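PDB 2OP5: hypothetical protein from Uncultured marine organism, which is of unknown function but forms a two-fold symmetric dimer of ferredoxin-like (alpha+beta) chains. Local coordinates for the interface of chains A and B. Coordinates in Å, arbitrary orientation; residue numbers count along the deposited sequence, not the author numbering. Chains: chain A/B, hypothetical protein.

The interface of chains A and B. Residues chain A 6, 44, 47-48, 71; chain B 113, 115-116.
The C-terminal tail of chain B, just past the strand that holds B:Phe113, docks on the C-terminal end of helix 37-46 of chain A. B:Arg115 carries the contact. Its CG is anti to the backbone N (chi1 -169°), and the chain stays extended until it bends at chi3. This brings the guanidinium side-on to the helix end. NE and NH2 both donate to the carbonyl O of A:Ser44. B:Arg115 NH2 reaches A:Ser44 O at 3.1 Å, nearly along the C=O axis. B:Arg115 NE lies at the same 3.1 Å from A:Ser44 O but above the carbonyl plane. The helix end would probably add negative potential here and suit the cation.

A:Asp6 meets NH1, and A:Asp71 shares NH2 with the A:Ser44 carbonyl. OD1 of A:Asp6 forms a salt bridge to B:Arg115 NH1 at 3.0 Å. The hydrogen bond of this pair is bent and weak. The two planes are 41° apart. OD2 of A:Asp71 forms another salt bridge, to B:Arg115 NH2 at 3.3 Å. This hydrogen bond is weak too, although fairly straight. This carboxylate is turned more steeply, 65° from the guanidinium plane. Both acids cross the arginine at about a right angle. An alanine in place of B:Arg115 removes the guanidinium that A:Asp6, A:Asp71 and the A:Ser44 carbonyl share, and would probably loosen the tail.

Beside the arginine, the ring of B:Phe113 points its CZ tip at CB of A:Ser44, 3.4 Å away. CD2 of A:Leu48 lies 3.9 Å from CD2 of B:Phe113. The patch thus joins a charged cluster to a small apolar contact. It fastens the tail of one subunit to the other, and its symmetric twin does the same with the chains exchanged, consistent with the dimer.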
# COMPACT_ATOMS: atom_id res chain seq x y z
N ASP A 6 -11.63 -7.74 9.92
CA ASP A 6 -10.22 -7.78 10.33
C ASP A 6 -9.54 -6.43 10.34
O ASP A 6 -9.35 -5.82 9.29
CB ASP A 6 -9.41 -8.62 9.36
CG ASP A 6 -9.54 -10.09 9.60
OD1 ASP A 6 -9.43 -10.49 10.77
OD2 ASP A 6 -9.68 -10.85 8.60
N SER A 44 -2.43 -16.69 6.25
CA SER A 44 -3.64 -16.04 6.80
C SER A 44 -3.92 -16.52 8.22
O SER A 44 -4.30 -15.71 9.07
CB SER A 44 -4.87 -16.23 5.90
OG SER A 44 -5.58 -17.43 6.16
N GLY A 47 -1.64 -14.58 10.57
CA GLY A 47 -1.81 -13.14 10.73
C GLY A 47 -1.90 -12.33 9.45
O GLY A 47 -2.14 -11.12 9.53
N LEU A 48 -1.68 -12.93 8.28
CA LEU A 48 -1.86 -12.17 7.05
C LEU A 48 -3.37 -11.99 6.87
O LEU A 48 -4.15 -12.96 6.93
CB LEU A 48 -1.25 -12.87 5.83
CG LEU A 48 -1.31 -12.08 4.52
CD1 LEU A 48 -0.38 -10.88 4.55
CD2 LEU A 48 -0.98 -12.97 3.34
N ASP A 71 -2.64 -8.56 11.05
CA ASP A 71 -3.37 -8.30 12.28
C ASP A 71 -2.42 -7.76 13.37
O ASP A 71 -2.87 -7.13 14.32
CB ASP A 71 -4.11 -9.56 12.77
CG ASP A 71 -3.18 -10.74 13.10
OD1 ASP A 71 -1.95 -10.58 13.14
OD2 ASP A 71 -3.69 -11.84 13.34
N PHE B 113 -5.45 -11.08 -2.23
CA PHE B 113 -5.86 -12.07 -1.24
C PHE B 113 -6.54 -11.33 -0.10
O PHE B 113 -6.04 -10.29 0.34
CB PHE B 113 -4.68 -12.85 -0.68
CG PHE B 113 -5.04 -13.63 0.56
CD1 PHE B 113 -5.85 -14.73 0.47
CD2 PHE B 113 -4.61 -13.21 1.82
CE1 PHE B 113 -6.21 -15.43 1.58
CE2 PHE B 113 -4.97 -13.92 2.94
CZ PHE B 113 -5.76 -15.03 2.82
N ARG B 115 -8.31 -12.54 3.60
CA ARG B 115 -8.62 -13.53 4.65
C ARG B 115 -10.11 -13.64 4.90
O ARG B 115 -10.82 -12.65 4.78
CB ARG B 115 -7.97 -13.02 5.92
CG ARG B 115 -7.89 -13.92 7.11
CD ARG B 115 -7.58 -13.05 8.31
NE ARG B 115 -6.66 -13.65 9.26
CZ ARG B 115 -6.26 -13.06 10.37
NH1 ARG B 115 -6.72 -11.88 10.73
NH2 ARG B 115 -5.40 -13.67 11.17
N SER B 116 -10.59 -14.82 5.28
CA SER B 116 -12.01 -15.00 5.64
C SER B 116 -12.39 -14.16 6.85
O SER B 116 -11.80 -14.32 7.91
CB SER B 116 -12.31 -16.45 6.00
OG SER B 116 -12.18 -17.29 4.88